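Hypothetical protein (PDB 4GOQ) is of unknown function, being a member of the DUF1491 family that folds as one small domain with helices packed on a mixed beta sheet. Local coordinates at residues Arg15-Gly20 against Val93-Arg98; Asp7-Ala12 against His102-Pro107; Val39-Arg44 against Arg50-Ala55; Arg82-Arg85 against Asp89-Val92. All blocks are in the same frame, centred on the assembly; numbering follows the deposited sequence.

Contact 1: Arg15-Gly20 against Val93-Arg98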
loop_
_atom_site.group_PDB
_atom_site.type_symbol
_atom_site.label_atom_id
_atom_site.label_comp_id
_atom_site.label_asym_id
_atom_site.label_seq_id
_atom_site.Cartn_x
_atom_site.Cartn_y
_atom_site.Cartn_z
ATOM N N ARG A 15 5.665 -11.227 1.794
ATOM C CA ARG A 15 5.833 -12.641 1.515
ATOM C C ARG A 15 5.001 -13.075 0.316
ATOM O O ARG A 15 5.530 -13.718 -0.590
ATOM C CB ARG A 15 5.457 -13.462 2.760
ATOM C CG ARG A 15 5.226 -14.917 2.491
ATOM C CD ARG A 15 5.055 -15.588 3.838
ATOM N NE ARG A 15 4.475 -16.917 3.716
ATOM C CZ ARG A 15 5.161 -18.008 3.402
ATOM N NH1 ARG A 15 6.457 -17.926 3.110
ATOM N NH2 ARG A 15 4.552 -19.180 3.332
ATOM N N ARG A 16 3.706 -12.721 0.304
ATOM C CA ARG A 16 2.794 -13.032 -0.790
ATOM C C ARG A 16 3.270 -12.424 -2.126
ATOM O O ARG A 16 3.219 -13.086 -3.158
ATOM C CB ARG A 16 1.389 -12.494 -0.422
ATOM C CG ARG A 16 0.237 -13.034 -1.223
ATOM C CD ARG A 16 -1.105 -12.859 -0.509
ATOM N NE ARG A 16 -1.324 -11.494 -0.006
ATOM C CZ ARG A 16 -1.367 -11.155 1.284
ATOM N NH1 ARG A 16 -1.218 -12.082 2.229
ATOM N NH2 ARG A 16 -1.579 -9.889 1.639
ATOM N N ALA A 17 3.681 -11.149 -2.118
ATOM C CA ALA A 17 4.131 -10.476 -3.338
ATOM C C ALA A 17 5.383 -11.153 -3.873
ATOM O O ALA A 17 5.433 -11.482 -5.060
ATOM C CB ALA A 17 4.382 -8.998 -3.068
ATOM N N GLU A 18 6.365 -11.438 -2.981
ATOM C CA GLU A 18 7.610 -12.115 -3.372
ATOM C C GLU A 18 7.329 -13.481 -3.962
ATOM O O GLU A 18 7.912 -13.799 -4.989
ATOM C CB GLU A 18 8.584 -12.240 -2.205
ATOM C CG GLU A 18 9.212 -10.918 -1.803
ATOM C CD GLU A 18 10.224 -11.022 -0.679
ATOM O OE1 GLU A 18 10.127 -11.972 0.135
ATOM O OE2 GLU A 18 11.103 -10.135 -0.601
ATOM N N LEU A 19 6.396 -14.257 -3.375
ATOM C CA LEU A 19 5.998 -15.578 -3.896
ATOM C C LEU A 19 5.324 -15.484 -5.264
ATOM O O LEU A 19 5.340 -16.451 -6.008
ATOM C CB LEU A 19 5.055 -16.322 -2.949
ATOM C CG LEU A 19 5.575 -16.652 -1.545
ATOM C CD1 LEU A 19 4.504 -17.350 -0.746
ATOM C CD2 LEU A 19 6.831 -17.480 -1.595
ATOM N N GLY A 20 4.688 -14.354 -5.547
ATOM C CA GLY A 20 4.051 -14.089 -6.838
ATOM C C GLY A 20 5.017 -13.560 -7.888
ATOM O O GLY A 20 4.624 -13.359 -9.036
ATOM N N VAL A 93 4.543 0.739 1.651
ATOM C CA VAL A 93 4.984 -0.501 1.029
ATOM C C VAL A 93 4.912 -0.310 -0.460
ATOM O O VAL A 93 3.867 0.109 -0.973
ATOM C CB VAL A 93 4.145 -1.734 1.495
ATOM C CG1 VAL A 93 4.575 -2.980 0.729
ATOM C CG2 VAL A 93 4.288 -1.967 3.012
ATOM N N GLU A 94 6.020 -0.568 -1.161
ATOM C CA GLU A 94 6.020 -0.403 -2.620
ATOM C C GLU A 94 6.128 -1.786 -3.239
ATOM O O GLU A 94 6.945 -2.605 -2.810
ATOM C CB GLU A 94 7.180 0.538 -3.055
ATOM C CG GLU A 94 7.179 0.887 -4.527
ATOM C CD GLU A 94 8.082 2.057 -4.891
ATOM O OE1 GLU A 94 9.027 2.345 -4.124
ATOM O OE2 GLU A 94 7.851 2.685 -5.948
ATOM N N ILE A 95 5.224 -2.081 -4.181
ATOM C CA ILE A 95 5.183 -3.364 -4.857
ATOM C C ILE A 95 5.319 -3.104 -6.352
ATOM O O ILE A 95 4.534 -2.346 -6.923
ATOM C CB ILE A 95 3.888 -4.156 -4.502
ATOM C CG1 ILE A 95 3.813 -4.478 -2.962
ATOM C CG2 ILE A 95 3.787 -5.433 -5.355
ATOM C CD1 ILE A 95 2.521 -4.946 -2.498
ATOM N N GLU A 96 6.305 -3.736 -6.971
ATOM C CA GLU A 96 6.558 -3.622 -8.391
ATOM C C GLU A 96 6.273 -4.967 -9.025
ATOM O O GLU A 96 6.936 -5.961 -8.728
ATOM C CB GLU A 96 7.980 -3.142 -8.656
ATOM C CG GLU A 96 8.146 -1.638 -8.534
ATOM C CD GLU A 96 9.564 -1.151 -8.757
ATOM O OE1 GLU A 96 10.384 -1.251 -7.817
ATOM O OE2 GLU A 96 9.853 -0.662 -9.873
ATOM N N ASP A 97 5.226 -5.017 -9.842
ATOM C CA ASP A 97 4.787 -6.265 -10.427
ATOM C C ASP A 97 4.528 -6.107 -11.911
ATOM O O ASP A 97 4.010 -5.072 -12.342
ATOM C CB ASP A 97 3.513 -6.754 -9.709
ATOM C CG ASP A 97 2.982 -8.079 -10.222
ATOM O OD1 ASP A 97 3.694 -9.105 -10.081
ATOM O OD2 ASP A 97 1.849 -8.099 -10.744
ATOM N N ARG A 98 4.883 -7.151 -12.684
ATOM C CA ARG A 98 4.704 -7.240 -14.129
ATOM C C ARG A 98 3.237 -7.004 -14.525
ATOM O O ARG A 98 2.990 -6.422 -15.574
ATOM C CB ARG A 98 5.166 -8.615 -14.627
#
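A17 and I95 make the only apolar touch between these segments: A17 CB rests 4.3 Å from I95 CG2, and the CA atoms of the two residues, at 7.3 Å, are the nearest pair across. Both CB atoms point at the opposite segment. The CG1 branch of I95 stands anti to its carbonyl carbon (chi1 -62°), which turns CG2 to the helix. The same two side chains also pack on A24 of strand 23-28, while F103 reaches A17 and L13 reaches I95, so the small apolar patch is enclosed by several elements.

The polar part is indirect. G20 O and D97 OD1 are 4.5 Å apart, two acceptors without a direct bond, and R101 NH2 serves both, forming a salt bridge with D97 OD1 and a hydrogen bond with G20 O. The carboxylate's other oxygen, D97 OD2, accepts the backbone N-H of D99, so each oxygen of this buried group has a partner.

Within the last helical turn the bonds are local: L19 N reaches R15 O at 3.0 Å, and G20 N reaches R16 O at 3.1 Å. The touch is small, 82 Å² in all, but helix 6-19 packed over one face of the mixed sheet, with A17 facing I95 of strand 91-97, is the arrangement of an alpha/beta layer.

Contact 2: Asp7-Ala12 against His102-Pro107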
loop_
_atom_site.group_PDB
_atom_site.type_symbol
_atom_site.label_atom_id
_atom_site.label_comp_id
_atom_site.label_asym_id
_atom_site.label_seq_id
_atom_site.Cartn_x
_atom_site.Cartn_y
_atom_site.Cartn_z
ATOM N N ASP A 7 3.068 -4.846 11.570
ATOM C CA ASP A 7 4.273 -5.496 11.036
ATOM C C ASP A 7 3.987 -6.950 10.630
ATOM O O ASP A 7 4.565 -7.429 9.666
ATOM C CB ASP A 7 5.447 -5.412 12.048
ATOM C CG ASP A 7 5.295 -6.271 13.291
ATOM O OD1 ASP A 7 4.209 -6.250 13.900
ATOM O OD2 ASP A 7 6.285 -6.914 13.690
ATOM N N ILE A 8 3.065 -7.640 11.336
ATOM C CA ILE A 8 2.671 -9.021 10.970
ATOM C C ILE A 8 1.959 -8.993 9.597
ATOM O O ILE A 8 2.225 -9.814 8.716
ATOM C CB ILE A 8 1.797 -9.636 12.095
ATOM C CG1 ILE A 8 2.656 -9.837 13.387
ATOM C CG2 ILE A 8 1.185 -10.998 11.666
ATOM C CD1 ILE A 8 1.857 -10.257 14.645
ATOM N N TRP A 9 1.032 -8.079 9.455
ATOM C CA TRP A 9 0.260 -7.902 8.227
ATOM C C TRP A 9 1.199 -7.511 7.054
ATOM O O TRP A 9 1.050 -8.008 5.928
ATOM C CB TRP A 9 -0.826 -6.832 8.480
ATOM C CG TRP A 9 -1.714 -6.591 7.282
ATOM C CD1 TRP A 9 -2.917 -7.196 7.013
ATOM C CD2 TRP A 9 -1.408 -5.770 6.147
ATOM N NE1 TRP A 9 -3.396 -6.764 5.786
ATOM C CE2 TRP A 9 -2.479 -5.899 5.230
ATOM C CE3 TRP A 9 -0.327 -4.915 5.817
ATOM C CZ2 TRP A 9 -2.495 -5.224 4.001
ATOM C CZ3 TRP A 9 -0.331 -4.266 4.589
ATOM C CH2 TRP A 9 -1.422 -4.389 3.712
ATOM N N VAL A 10 2.162 -6.618 7.313
ATOM C CA VAL A 10 3.117 -6.193 6.283
ATOM C C VAL A 10 3.999 -7.391 5.861
ATOM O O VAL A 10 4.193 -7.591 4.656
ATOM C CB VAL A 10 3.947 -4.944 6.708
ATOM C CG1 VAL A 10 5.032 -4.617 5.673
ATOM C CG2 VAL A 10 3.032 -3.722 6.916
ATOM N N ALA A 11 4.453 -8.223 6.827
ATOM C CA ALA A 11 5.256 -9.423 6.532
ATOM C C ALA A 11 4.482 -10.373 5.609
ATOM O O ALA A 11 5.063 -10.937 4.675
ATOM C CB ALA A 11 5.668 -10.137 7.826
ATOM N N ALA A 12 3.171 -10.538 5.851
ATOM C CA ALA A 12 2.352 -11.407 5.007
ATOM C C ALA A 12 2.243 -10.825 3.582
ATOM O O ALA A 12 2.287 -11.568 2.605
ATOM C CB ALA A 12 0.957 -11.565 5.609
ATOM N N HIS A 102 -1.572 -5.803 -6.632
ATOM C CA HIS A 102 -1.304 -5.204 -5.335
ATOM C C HIS A 102 -1.160 -6.281 -4.225
ATOM O O HIS A 102 -0.695 -5.938 -3.134
ATOM C CB HIS A 102 -2.394 -4.180 -4.969
ATOM C CG HIS A 102 -3.779 -4.732 -5.144
ATOM N ND1 HIS A 102 -4.270 -5.715 -4.325
ATOM C CD2 HIS A 102 -4.707 -4.443 -6.088
ATOM C CE1 HIS A 102 -5.491 -5.977 -4.761
ATOM N NE2 HIS A 102 -5.798 -5.236 -5.828
ATOM N N PHE A 103 -1.598 -7.561 -4.473
ATOM C CA PHE A 103 -1.517 -8.687 -3.507
ATOM C C PHE A 103 -2.289 -8.430 -2.188
ATOM O O PHE A 103 -2.044 -9.097 -1.174
ATOM C CB PHE A 103 -0.036 -9.042 -3.199
ATOM C CG PHE A 103 0.697 -9.473 -4.451
ATOM C CD1 PHE A 103 0.573 -10.772 -4.940
ATOM C CD2 PHE A 103 1.459 -8.563 -5.181
ATOM C CE1 PHE A 103 1.254 -11.166 -6.102
ATOM C CE2 PHE A 103 2.134 -8.961 -6.343
ATOM C CZ PHE A 103 2.031 -10.259 -6.791
ATOM N N LEU A 104 -3.232 -7.488 -2.207
ATOM C CA LEU A 104 -4.032 -7.195 -1.008
ATOM C C LEU A 104 -5.154 -8.202 -0.893
ATOM O O LEU A 104 -5.805 -8.492 -1.897
ATOM C CB LEU A 104 -4.597 -5.760 -1.078
ATOM C CG LEU A 104 -3.523 -4.642 -1.102
ATOM C CD1 LEU A 104 -4.126 -3.292 -1.516
ATOM C CD2 LEU A 104 -2.764 -4.580 0.225
ATOM N N THR A 105 -5.420 -8.712 0.317
ATOM C CA THR A 105 -6.509 -9.711 0.471
ATOM C C THR A 105 -7.855 -9.053 0.768
ATOM O O THR A 105 -8.888 -9.659 0.499
ATOM C CB THR A 105 -6.188 -10.759 1.534
ATOM O OG1 THR A 105 -6.099 -10.140 2.819
ATOM C CG2 THR A 105 -4.924 -11.536 1.224
ATOM N N GLU A 106 -7.847 -7.841 1.353
ATOM C CA GLU A 106 -9.068 -7.096 1.686
ATOM C C GLU A 106 -9.667 -6.492 0.414
ATOM O O GLU A 106 -8.927 -6.270 -0.545
ATOM C CB GLU A 106 -8.779 -5.978 2.716
ATOM C CG GLU A 106 -8.118 -6.436 4.018
ATOM C CD GLU A 106 -6.614 -6.622 3.975
ATOM O OE1 GLU A 106 -5.982 -6.234 2.964
ATOM O OE2 GLU A 106 -6.069 -7.215 4.936
ATOM N N PRO A 107 -10.972 -6.141 0.400
ATOM C CA PRO A 107 -11.553 -5.524 -0.801
ATOM C C PRO A 107 -10.900 -4.196 -1.146
ATOM O O PRO A 107 -10.438 -3.450 -0.277
ATOM C CB PRO A 107 -13.023 -5.326 -0.421
ATOM C CG PRO A 107 -13.287 -6.334 0.643
ATOM C CD PRO A 107 -12.003 -6.339 1.440
#
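W9 of helix 6-19 and E106 of the irregular chain that follows strand 91-97 tie the C-terminal tail to the helix that starts the fold. The link is one hydrogen bond: W9 NE1 donates to E106 OE2 over 2.8 Å, nearly straight at 164°. The acceptor lies close to the indole plane, and the donor comes to the syn side of the oxygen from somewhat outside the carboxylate plane; the two planes are 36° apart. A bend in the glutamate chain (chi2 82°) brings the carboxylate to the edge of the ring, where E106 OE1 also lies in plane, 3.8 Å from W9 CZ2.

OE1 has its own donor, the indole N-H of W64, so one carboxylate joins two tryptophans, and its two oxygens take a ring N-H each. Further along the same edge, L104 CD2 packs 3.7 Å from W9 CH2. The backbone of L104 is in turn fixed by its N-H, which bonds H102 ND1 at 3.0 Å close to the plane of the imidazole. A leucine in place of W9 would probably leave E106 OE2 without this donor and L104 CD2 without the ring edge it packs on.

W9 also meets the W64 ring and touches V37 of strand 37-43. L104 reaches V39 of that strand and L13 of the helix, so the tail passes along the same sheet face that helix 6-19 packs on.

Contact 3: Val39-Arg44 against Arg50-Ala55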
loop_
_atom_site.group_PDB
_atom_site.type_symbol
_atom_site.label_atom_id
_atom_site.label_comp_id
_atom_site.label_asym_id
_atom_site.label_seq_id
_atom_site.Cartn_x
_atom_site.Cartn_y
_atom_site.Cartn_z
ATOM N N VAL A 39 -0.038 1.565 0.372
ATOM C CA VAL A 39 0.530 0.596 -0.558
ATOM C C VAL A 39 0.604 1.236 -1.936
ATOM O O VAL A 39 -0.417 1.665 -2.458
ATOM C CB VAL A 39 -0.266 -0.739 -0.598
ATOM C CG1 VAL A 39 0.322 -1.707 -1.633
ATOM C CG2 VAL A 39 -0.324 -1.383 0.779
ATOM N N LYS A 40 1.808 1.296 -2.507
ATOM C CA LYS A 40 2.041 1.799 -3.863
ATOM C C LYS A 40 2.249 0.601 -4.770
ATOM O O LYS A 40 3.241 -0.095 -4.620
ATOM C CB LYS A 40 3.268 2.720 -3.887
ATOM C CG LYS A 40 3.532 3.337 -5.274
ATOM C CD LYS A 40 4.860 4.129 -5.159
ATOM C CE LYS A 40 5.315 4.717 -6.435
ATOM N NZ LYS A 40 6.731 5.186 -6.311
ATOM N N ALA A 41 1.312 0.342 -5.693
ATOM C CA ALA A 41 1.414 -0.799 -6.601
ATOM C C ALA A 41 1.807 -0.297 -7.986
ATOM O O ALA A 41 1.076 0.476 -8.588
ATOM C CB ALA A 41 0.091 -1.555 -6.641
ATOM N N VAL A 42 2.992 -0.678 -8.447
ATOM C CA VAL A 42 3.529 -0.217 -9.727
ATOM C C VAL A 42 3.379 -1.325 -10.750
ATOM O O VAL A 42 3.834 -2.449 -10.507
ATOM C CB VAL A 42 5.017 0.258 -9.610
ATOM C CG1 VAL A 42 5.572 0.704 -10.972
ATOM C CG2 VAL A 42 5.166 1.376 -8.580
ATOM N N ASP A 43 2.745 -0.993 -11.893
ATOM C CA ASP A 43 2.548 -1.896 -13.028
ATOM C C ASP A 43 3.694 -1.637 -13.982
ATOM O O ASP A 43 3.742 -0.588 -14.637
ATOM C CB ASP A 43 1.157 -1.691 -13.675
ATOM C CG ASP A 43 0.742 -2.719 -14.738
ATOM O OD1 ASP A 43 1.639 -3.264 -15.431
ATOM O OD2 ASP A 43 -0.488 -2.948 -14.900
ATOM N N ARG A 44 4.665 -2.561 -13.992
ATOM C CA ARG A 44 5.886 -2.429 -14.791
ATOM C C ARG A 44 5.584 -2.459 -16.294
ATOM O O ARG A 44 6.224 -1.727 -17.059
ATOM C CB ARG A 44 6.914 -3.528 -14.428
ATOM C CG ARG A 44 7.213 -3.669 -12.924
ATOM C CD ARG A 44 8.549 -4.353 -12.678
ATOM N NE ARG A 44 8.456 -5.442 -11.705
ATOM C CZ ARG A 44 8.320 -6.728 -12.022
ATOM N NH1 ARG A 44 8.256 -7.102 -13.295
ATOM N NH2 ARG A 44 8.249 -7.649 -11.069
ATOM N N ARG A 50 -0.606 2.809 -8.782
ATOM C CA ARG A 50 -1.742 3.142 -7.951
ATOM C C ARG A 50 -1.295 3.252 -6.510
ATOM O O ARG A 50 -0.320 2.613 -6.116
ATOM C CB ARG A 50 -2.850 2.076 -8.082
ATOM C CG ARG A 50 -3.534 2.072 -9.455
ATOM C CD ARG A 50 -4.521 0.912 -9.542
ATOM N NE ARG A 50 -3.850 -0.393 -9.484
ATOM C CZ ARG A 50 -4.487 -1.552 -9.333
ATOM N NH1 ARG A 50 -5.804 -1.582 -9.241
ATOM N NH2 ARG A 50 -3.805 -2.691 -9.278
ATOM N N LEU A 51 -2.014 4.041 -5.731
ATOM C CA LEU A 51 -1.715 4.186 -4.303
ATOM C C LEU A 51 -2.991 3.837 -3.532
ATOM O O LEU A 51 -4.080 4.306 -3.889
ATOM C CB LEU A 51 -1.235 5.615 -4.031
ATOM C CG LEU A 51 -0.487 5.897 -2.742
ATOM C CD1 LEU A 51 0.838 5.125 -2.685
ATOM C CD2 LEU A 51 -0.151 7.382 -2.666
ATOM N N PHE A 52 -2.865 2.941 -2.539
ATOM C CA PHE A 52 -3.984 2.471 -1.737
ATOM C C PHE A 52 -3.772 2.847 -0.268
ATOM O O PHE A 52 -2.665 2.673 0.252
ATOM C CB PHE A 52 -4.152 0.925 -1.887
ATOM C CG PHE A 52 -4.432 0.458 -3.301
ATOM C CD1 PHE A 52 -5.715 0.534 -3.834
ATOM C CD2 PHE A 52 -3.419 -0.070 -4.092
ATOM C CE1 PHE A 52 -5.977 0.097 -5.136
ATOM C CE2 PHE A 52 -3.687 -0.524 -5.385
ATOM C CZ PHE A 52 -4.959 -0.421 -5.907
ATOM N N SER A 53 -4.815 3.397 0.372
ATOM C CA SER A 53 -4.857 3.719 1.803
ATOM C C SER A 53 -6.062 3.015 2.444
ATOM O O SER A 53 -6.998 2.588 1.760
ATOM C CB SER A 53 -4.887 5.221 2.074
ATOM O OG SER A 53 -6.102 5.800 1.618
ATOM N N GLU A 54 -6.019 2.874 3.760
ATOM C CA GLU A 54 -7.041 2.153 4.518
ATOM C C GLU A 54 -8.311 2.945 4.734
ATOM O O GLU A 54 -8.271 4.133 5.023
ATOM C CB GLU A 54 -6.478 1.752 5.876
ATOM C CG GLU A 54 -5.246 0.879 5.801
ATOM C CD GLU A 54 -4.689 0.474 7.153
ATOM O OE1 GLU A 54 -5.338 -0.317 7.873
ATOM O OE2 GLU A 54 -3.593 0.956 7.495
ATOM N N ALA A 55 -9.442 2.273 4.628
ATOM C CA ALA A 55 -10.756 2.836 4.907
ATOM C C ALA A 55 -11.610 1.781 5.595
ATOM O O ALA A 55 -11.197 0.620 5.677
ATOM C CB ALA A 55 -11.426 3.328 3.636
HETATM O O HOH W 1 -1.024 -1.047 -9.986
#
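A41 and F52 meet at the rim of the aromatic ring, A41 CB lying near the ring plane 4.1 Å from F52 CE2. The opposing strand pair also brings V39 to this face, with V39 CB 4.4 Å from F52 CB. R50 is turned differently: its guanidinium presents a face to the edge of the phenyl ring, with F52 CZ 3.5 Å above its plane and offset toward the rim, while R50 CZ lies in the plane of the ring. A water at the guanidinium edge helps hold that orientation, accepting from R50 NE and donating to A41 O, each at 2.9 Å. R50 NH2 has a second hold in its bond to G100 O, and the rings of F52 and H102 meet edge-to-face.

These residues form the beta hairpin of strands 37-43 and 48-56, whose segment axes run at 156°. V39 with F52 and A41 with R50 are hydrogen-bonded pairs; A41 N to R50 O, at 2.8 Å, is one of four such bonds.

K40 and L51, the non-hydrogen-bonded pair between them, project to the other face. Their chains lie askew, and L51 CD1 comes 3.6 Å from K40 CB. CG of K40 is anti to the backbone N (chi1 -177°), and the extended chain beyond it carries NZ away from L51 to salt bridges with D77, E73 and E94.

Contact 4: Arg82-Arg85 against Asp89-Val92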
loop_
_atom_site.group_PDB
_atom_site.type_symbol
_atom_site.label_atom_id
_atom_site.label_comp_id
_atom_site.label_asym_id
_atom_site.label_seq_id
_atom_site.Cartn_x
_atom_site.Cartn_y
_atom_site.Cartn_z
ATOM N N ARG A 82 3.654 13.554 1.959
ATOM C CA ARG A 82 2.727 14.364 2.744
ATOM C C ARG A 82 2.037 13.500 3.823
ATOM O O ARG A 82 1.908 13.929 4.985
ATOM C CB ARG A 82 1.689 15.046 1.836
ATOM C CG ARG A 82 0.949 16.183 2.535
ATOM C CD ARG A 82 -0.072 16.836 1.613
ATOM N NE ARG A 82 -0.659 18.044 2.204
ATOM C CZ ARG A 82 -1.874 18.110 2.744
ATOM N NH1 ARG A 82 -2.658 17.038 2.767
ATOM N NH2 ARG A 82 -2.314 19.249 3.262
ATOM N N ALA A 83 1.662 12.271 3.446
ATOM C CA ALA A 83 0.999 11.318 4.350
ATOM C C ALA A 83 1.863 10.983 5.571
ATOM O O ALA A 83 1.320 10.824 6.680
ATOM C CB ALA A 83 0.658 10.054 3.600
ATOM N N ALA A 84 3.207 10.911 5.383
ATOM C CA ALA A 84 4.130 10.609 6.479
ATOM C C ALA A 84 4.326 11.823 7.387
ATOM O O ALA A 84 4.716 11.639 8.535
ATOM C CB ALA A 84 5.464 10.129 5.939
ATOM N N ARG A 85 4.032 13.054 6.903
ATOM C CA ARG A 85 4.064 14.248 7.763
ATOM C C ARG A 85 2.766 14.333 8.554
ATOM O O ARG A 85 2.780 14.666 9.729
ATOM C CB ARG A 85 4.274 15.545 6.965
ATOM C CG ARG A 85 5.715 15.850 6.725
ATOM C CD ARG A 85 5.838 17.176 6.004
ATOM N NE ARG A 85 5.439 17.056 4.600
ATOM C CZ ARG A 85 4.502 17.788 4.009
ATOM N NH1 ARG A 85 3.842 18.711 4.694
ATOM N NH2 ARG A 85 4.233 17.617 2.723
ATOM N N ASP A 89 3.526 7.787 12.055
ATOM C CA ASP A 89 3.508 6.342 12.375
ATOM C C ASP A 89 3.192 5.484 11.125
ATOM O O ASP A 89 3.055 4.250 11.226
ATOM C CB ASP A 89 2.436 6.070 13.461
ATOM C CG ASP A 89 2.816 6.520 14.864
ATOM O OD1 ASP A 89 4.023 6.752 15.111
ATOM O OD2 ASP A 89 1.917 6.583 15.729
ATOM N N ILE A 90 3.002 6.136 9.969
ATOM C CA ILE A 90 2.588 5.429 8.753
ATOM C C ILE A 90 3.707 4.559 8.111
ATOM O O ILE A 90 4.890 4.925 8.077
ATOM C CB ILE A 90 1.981 6.415 7.701
ATOM C CG1 ILE A 90 0.958 5.706 6.798
ATOM C CG2 ILE A 90 3.072 7.174 6.879
ATOM C CD1 ILE A 90 0.022 6.681 5.915
ATOM N N TRP A 91 3.281 3.411 7.581
ATOM C CA TRP A 91 4.078 2.499 6.781
ATOM C C TRP A 91 3.851 2.813 5.333
ATOM O O TRP A 91 2.760 3.248 4.957
ATOM C CB TRP A 91 3.654 1.033 7.015
ATOM C CG TRP A 91 4.036 0.473 8.354
ATOM C CD1 TRP A 91 3.468 0.757 9.556
ATOM C CD2 TRP A 91 5.004 -0.549 8.593
ATOM N NE1 TRP A 91 4.035 -0.019 10.543
ATOM C CE2 TRP A 91 4.990 -0.823 9.980
ATOM C CE3 TRP A 91 5.902 -1.252 7.767
ATOM C CZ2 TRP A 91 5.828 -1.783 10.565
ATOM C CZ3 TRP A 91 6.745 -2.191 8.344
ATOM C CH2 TRP A 91 6.702 -2.452 9.729
ATOM N N VAL A 92 4.862 2.579 4.502
ATOM C CA VAL A 92 4.709 2.704 3.061
ATOM C C VAL A 92 5.316 1.446 2.483
ATOM O O VAL A 92 6.467 1.120 2.790
ATOM C CB VAL A 92 5.314 4.003 2.439
ATOM C CG1 VAL A 92 5.124 4.011 0.908
ATOM C CG2 VAL A 92 4.688 5.267 3.063
#
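I90 meets A83 and A84 where helix 74-86 hands over to strand 91-97, the second half of a beta-alpha-beta crossover: strand 62-65, the helix, and a strand running parallel to the first with two others between them in the sheet.

D89 opens the approach. Its side chain points away from the helix, and its backbone N is held by D87 OD1, within the connecting turn.

I90 follows and makes every contact within 4.5 Å between the segments, all of them apolar or van der Waals. Its two branches divide the task. CG1 stands anti to the backbone N (chi1 -152°), which places CG2 between the backbone N and the carbonyl carbon, against A84, 3.6 Å from A84 CA and 3.9 Å from A84 CB. The other branch extends toward A83. Two alanines side by side on the helix thus keep its backbone close to the strand entrance, with A84 and I90 CA atoms 5.9 Å apart. L38 touches both A83 and I90.

W91 turns to the opposite face of the sheet, against T6, D7 and V10 of helix 6-19, and its NE1 donates to D31 O.

V92 packs on A27 and R28 of strand 23-28, and the touch on A83 remains that of I90, whose CD1 lies 4.1 Å from A83 CB.

Contacts 1 and 2 both use helix 6-19 and lie about 10 Å apart between centres; R16 NE and F103 O, 2.8 Å apart, join them. Contact 3 is nested in the loops closed by both: I95 O meets V42 N at 2.7 Å between neighbouring strands, and H102 CB packs 3.9 Å from F52 CE2. Contact 4 shares strand 91-97 with contact 1, yet their centres are about 20 Å apart, because helix 74-86 covers the other sheet face; W91 links it back to contact 2 through V10. No active site is known. A glycerol, probably from the crystallisation liquor, lies about 4 Å from the W9 side chain, and K40 has one equally near, at a separate place.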